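Local coordinates for Rv3651-like N-terminal domain-containing protein (Mycobacterium tuberculosis, PDB 4Q6U) that is of unknown function but probably acts as a sensor, combining one GAF-like and two PAS-like domains, at residues B[147-151]-B[152-156]; B[226-229]-B[230-234]. One frame throughout, in Å; residues are numbered along the deposited sequence.

In the fold
Interaction 1 is a turn in the loop before helix 157-165, in the middle, PAS-like region. Interaction 2 is the start of helix 228-235, which precedes the first strand of the C-terminal PAS-like sheet. Their centres lie about 14 Å apart and their edges touch within one chain: Gln230 NE2 probably donates to Arg151 O (3.2 Å), Leu153 CD1 packs on Gln230 OE1 at 3.4 Å, and Ile234 CG2 lies 3.8 Å from Arg151 NH1. Both also meet the second subunit, where Asn156 N of one chain bonds Asp226 OD2 of the other. Together they link the middle and C-terminal regions at a subunit interface.

Interaction 1: residues B[147-151]-B[152-156]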
loop_
_atom_site.group_PDB
_atom_site.type_symbol
_atom_site.label_atom_id
_atom_site.label_comp_id
_atom_site.label_asym_id
_atom_site.label_seq_id
_atom_site.Cartn_x
_atom_site.Cartn_y
_atom_site.Cartn_z
ATOM N N ASP B 147 -13.569 6.840 15.332
ATOM C CA ASP B 147 -13.767 7.570 14.082
ATOM C C ASP B 147 -13.043 6.878 12.917
ATOM O O ASP B 147 -13.417 7.034 11.764
ATOM C CB ASP B 147 -13.284 9.016 14.227
ATOM C CG ASP B 147 -14.267 9.883 15.000
ATOM O OD1 ASP B 147 -15.248 9.325 15.541
ATOM O OD2 ASP B 147 -14.058 11.117 15.047
ATOM N N LEU B 148 -11.999 6.125 13.227
ATOM C CA LEU B 148 -11.298 5.347 12.210
ATOM C C LEU B 148 -11.901 3.949 12.159
ATOM O O LEU B 148 -12.359 3.434 13.177
ATOM C CB LEU B 148 -9.805 5.291 12.521
ATOM C CG LEU B 148 -9.096 6.647 12.519
ATOM C CD1 LEU B 148 -7.648 6.493 12.956
ATOM C CD2 LEU B 148 -9.173 7.293 11.140
ATOM N N PRO B 149 -11.934 3.330 10.970
ATOM C CA PRO B 149 -12.478 1.973 10.944
ATOM C C PRO B 149 -11.603 1.026 11.750
ATOM O O PRO B 149 -10.429 1.330 11.974
ATOM C CB PRO B 149 -12.443 1.607 9.458
ATOM C CG PRO B 149 -12.446 2.910 8.753
ATOM C CD PRO B 149 -11.682 3.856 9.615
ATOM N N ALA B 150 -12.172 -0.083 12.203
ATOM C CA ALA B 150 -11.365 -1.167 12.741
ATOM C C ALA B 150 -10.881 -1.987 11.555
ATOM O O ALA B 150 -11.613 -2.129 10.576
ATOM C CB ALA B 150 -12.158 -2.022 13.709
ATOM N N ARG B 151 -9.642 -2.471 11.640
ATOM C CA ARG B 151 -9.065 -3.425 10.675
ATOM C C ARG B 151 -8.801 -2.822 9.290
ATOM O O ARG B 151 -7.653 -2.810 8.832
ATOM C CB ARG B 151 -9.974 -4.667 10.563
ATOM C CG ARG B 151 -9.678 -5.632 9.408
ATOM C CD ARG B 151 -8.353 -6.382 9.555
ATOM N NE ARG B 151 -8.218 -7.141 10.800
ATOM C CZ ARG B 151 -8.544 -8.423 10.946
ATOM N NH1 ARG B 151 -9.055 -9.103 9.931
ATOM N NH2 ARG B 151 -8.367 -9.027 12.117
ATOM N N GLU B 152 -9.841 -2.314 8.626
ATOM C CA GLU B 152 -9.693 -1.780 7.266
ATOM C C GLU B 152 -8.835 -0.514 7.208
ATOM O O GLU B 152 -8.966 0.374 8.043
ATOM C CB GLU B 152 -11.069 -1.485 6.659
ATOM C CG GLU B 152 -12.081 -2.596 6.861
ATOM C CD GLU B 152 -11.766 -3.828 6.043
ATOM O OE1 GLU B 152 -11.264 -3.677 4.908
ATOM O OE2 GLU B 152 -12.017 -4.947 6.536
ATOM N N LEU B 153 -7.996 -0.422 6.184
ATOM C CA LEU B 153 -7.074 0.696 6.011
ATOM C C LEU B 153 -7.489 1.580 4.834
ATOM O O LEU B 153 -8.058 1.099 3.862
ATOM C CB LEU B 153 -5.646 0.176 5.781
ATOM C CG LEU B 153 -5.125 -0.803 6.840
ATOM C CD1 LEU B 153 -3.697 -1.219 6.481
ATOM C CD2 LEU B 153 -5.172 -0.191 8.207
ATOM N N ASN B 154 -7.170 2.863 4.909
ATOM C CA ASN B 154 -7.543 3.784 3.840
ATOM C C ASN B 154 -6.370 4.635 3.397
ATOM O O ASN B 154 -5.364 4.697 4.108
ATOM C CB ASN B 154 -8.701 4.675 4.307
ATOM C CG ASN B 154 -10.045 4.098 3.944
ATOM O OD1 ASN B 154 -10.393 4.010 2.766
ATOM N ND2 ASN B 154 -10.811 3.702 4.950
ATOM N N PRO B 155 -6.479 5.273 2.208
ATOM C CA PRO B 155 -5.408 6.130 1.691
ATOM C C PRO B 155 -4.988 7.215 2.664
ATOM O O PRO B 155 -5.845 7.912 3.222
ATOM C CB PRO B 155 -6.031 6.759 0.438
ATOM C CG PRO B 155 -7.007 5.766 -0.024
ATOM C CD PRO B 155 -7.542 5.076 1.202
ATOM N N ASN B 156 -3.679 7.372 2.830
ATOM C CA ASN B 156 -3.112 8.402 3.695
ATOM C C ASN B 156 -3.516 8.288 5.160
ATOM O O ASN B 156 -3.395 9.253 5.914
ATOM C CB ASN B 156 -3.477 9.797 3.164
ATOM C CG ASN B 156 -2.734 10.136 1.886
ATOM O OD1 ASN B 156 -3.300 10.105 0.789
ATOM N ND2 ASN B 156 -1.445 10.427 2.019
#
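Arg151 and Glu152 send their side chains out from the corner of a classic gamma turn, and the two cross obliquely without pairing their charges. The turn is closed by Glu152 N donating to Ala150 O, a short bond of 2.6 Å with an N-H...O angle of 146°, and the positive phi of Arg151 between them fits its central position. Arg151 holds CG anti to its own nitrogen (chi1 168°), beside its carbonyl carbon, which sets CG 3.4 Å from Glu152 N. Bends at chi2 and chi3 then carry the guanidinium away from 152-156. Glu152 takes the other course: its CG lies beside its own nitrogen, 3.8 Å from Ala150 O. The carboxylate therefore meets only the aliphatic part of the arginine near its base, OE2 to Arg151 CG at 3.8 Å. Glu152 OE2 and Arg151 NE stand 6.1 Å apart, and the guanidinium and carboxylate planes are inclined by 42°. The guanidinium is committed elsewhere, NE to the carbonyl of Leu257 and NH2 in a salt bridge with Asp258.

On the next step of the chain, Leu153 lays CD2 against Arg151 O at 3.7 Å. Pro149 turns its ring toward 152-156, with CB 4.0 Å from Glu152 O and CG 4.2 Å from Asn154 ND2. Asn154 OD1 accepts from Asp178 N on strand 172-180, tying the far end of the loop to the sheet. Lys255 NZ holds the carbonyls of Pro149, just before the turn, and of Glu152, at its end.

These polar bonds make the turn a joint between two regions: Asn154 ties it to the middle PAS-like sheet, while Lys255, Leu257 and Asp258 belong to the C-terminal region. The opposite charges of Arg151 and Glu152 probably add only a weak, longer-range attraction.

Interaction 2: residues B[226-229]-B[230-234]; sequences DDLA and QRILI
Asp227 caps the N-terminus of helix 228-235 by accepting from Gln230 N through OD1, the usual N-cap to N3 bond. The bond is 3.0 Å long with an N-H...O angle of 155°, yet the donor comes from well above the carboxylate, 66° out of its plane. With CG anti to the nitrogen of Asp227 (chi1 -163°), the carboxylate folds back over the first turn, and its CG rests 3.3 Å from Gln230 CB. A negative group here would probably be stabilised by the positive end of the helix dipole.

The carbonyl of the same aspartate begins the regular helical bonding: Asp227 O takes Arg231 N at 3.2 Å, followed by Leu228 O with Ile232 N and Ala229 O with Leu233 N. Arg231 starts beside that first carbonyl, its CG 3.5 Å from Asp227 O, and then runs extended to NE, back toward the N-terminal end of the helix, alongside the capping residue. Its NH1 continues to the carbonyl of Glu320 of the second subunit.

On another face, Leu228 and Ile232 meet one turn apart, Leu228 CG to Ile232 CD1 at 4.0 Å. Ile232 CG1, beside its own nitrogen, flanks Leu228 O at 3.3 Å, the same carbonyl that accepts from Ile232 N. This apolar side faces the dimer partner: Leu228 packs on Thr158 of the second subunit, while Ile232 and Leu233 both pack on its Leu233, joining the two copies of the helix.

Outside the helical bonds, one water links cap and arginine: it accepts from Asp227 N at 2.7 Å and from Arg231 NE at 3.0 Å.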
loop_
_atom_site.group_PDB
_atom_site.type_symbol
_atom_site.label_atom_id
_atom_site.label_comp_id
_atom_site.label_asym_id
_atom_site.label_seq_id
_atom_site.Cartn_x
_atom_site.Cartn_y
_atom_site.Cartn_z
ATOM N N ASP B 226 -4.636 -3.979 -4.066
ATOM C CA ASP B 226 -3.358 -4.688 -4.069
ATOM C C ASP B 226 -2.539 -4.304 -2.830
ATOM O O ASP B 226 -1.935 -3.231 -2.786
ATOM C CB ASP B 226 -2.597 -4.370 -5.364
ATOM C CG ASP B 226 -1.273 -5.108 -5.470
ATOM O OD1 ASP B 226 -1.219 -6.325 -5.185
ATOM O OD2 ASP B 226 -0.280 -4.459 -5.846
ATOM N N ASP B 227 -2.534 -5.176 -1.823
ATOM C CA ASP B 227 -1.940 -4.857 -0.525
ATOM C C ASP B 227 -1.475 -6.136 0.175
ATOM O O ASP B 227 -2.174 -6.685 1.025
ATOM C CB ASP B 227 -2.944 -4.102 0.358
ATOM C CG ASP B 227 -2.279 -3.381 1.529
ATOM O OD1 ASP B 227 -1.120 -3.724 1.863
ATOM O OD2 ASP B 227 -2.924 -2.479 2.131
ATOM N N LEU B 228 -0.294 -6.601 -0.208
ATOM C CA LEU B 228 0.297 -7.816 0.354
ATOM C C LEU B 228 0.548 -7.642 1.860
ATOM O O LEU B 228 0.282 -8.551 2.651
ATOM C CB LEU B 228 1.597 -8.141 -0.396
ATOM C CG LEU B 228 2.495 -9.311 0.036
ATOM C CD1 LEU B 228 1.732 -10.625 0.041
ATOM C CD2 LEU B 228 3.657 -9.389 -0.943
ATOM N N ALA B 229 1.041 -6.475 2.258
ATOM C CA ALA B 229 1.334 -6.248 3.675
ATOM C C ALA B 229 0.071 -6.383 4.531
ATOM O O ALA B 229 0.092 -6.959 5.626
ATOM C CB ALA B 229 1.973 -4.884 3.878
ATOM N N GLN B 230 -1.041 -5.855 4.030
ATOM C CA GLN B 230 -2.294 -5.954 4.774
ATOM C C GLN B 230 -2.748 -7.414 4.877
ATOM O O GLN B 230 -3.268 -7.822 5.905
ATOM C CB GLN B 230 -3.389 -5.080 4.136
ATOM C CG GLN B 230 -4.812 -5.273 4.716
ATOM C CD GLN B 230 -4.995 -4.736 6.145
ATOM O OE1 GLN B 230 -4.032 -4.566 6.897
ATOM N NE2 GLN B 230 -6.251 -4.472 6.520
ATOM N N ARG B 231 -2.521 -8.209 3.835
ATOM C CA ARG B 231 -2.907 -9.611 3.897
ATOM C C ARG B 231 -2.046 -10.365 4.927
ATOM O O ARG B 231 -2.536 -11.219 5.659
ATOM C CB ARG B 231 -2.803 -10.246 2.512
ATOM C CG ARG B 231 -3.866 -9.732 1.540
ATOM C CD ARG B 231 -3.643 -10.230 0.115
ATOM N NE ARG B 231 -4.760 -9.870 -0.758
ATOM C CZ ARG B 231 -5.901 -10.551 -0.834
ATOM N NH1 ARG B 231 -6.082 -11.639 -0.094
ATOM N NH2 ARG B 231 -6.863 -10.148 -1.650
ATOM N N ILE B 232 -0.769 -10.016 4.987
ATOM C CA ILE B 232 0.137 -10.578 5.982
ATOM C C ILE B 232 -0.305 -10.136 7.398
ATOM O O ILE B 232 -0.401 -10.945 8.314
ATOM C CB ILE B 232 1.596 -10.151 5.679
ATOM C CG1 ILE B 232 2.056 -10.770 4.332
ATOM C CG2 ILE B 232 2.541 -10.592 6.787
ATOM C CD1 ILE B 232 3.391 -10.261 3.867
ATOM N N LEU B 233 -0.616 -8.856 7.552
ATOM C CA LEU B 233 -1.016 -8.337 8.860
ATOM C C LEU B 233 -2.276 -9.037 9.371
ATOM O O LEU B 233 -2.367 -9.419 10.548
ATOM C CB LEU B 233 -1.236 -6.820 8.761
ATOM C CG LEU B 233 -0.691 -5.927 9.863
ATOM C CD1 LEU B 233 0.801 -6.172 10.045
ATOM C CD2 LEU B 233 -0.950 -4.481 9.493
ATOM N N ILE B 234 -3.246 -9.217 8.476
ATOM C CA ILE B 234 -4.478 -9.933 8.795
ATOM C C ILE B 234 -4.181 -11.370 9.216
ATOM O O ILE B 234 -4.791 -11.900 10.155
ATOM C CB ILE B 234 -5.452 -9.915 7.592
ATOM C CG1 ILE B 234 -6.048 -8.509 7.438
ATOM C CG2 ILE B 234 -6.559 -10.927 7.759
ATOM C CD1 ILE B 234 -7.020 -8.378 6.259
HETATM O O HOH W 1 -4.467 -6.927 -1.316
#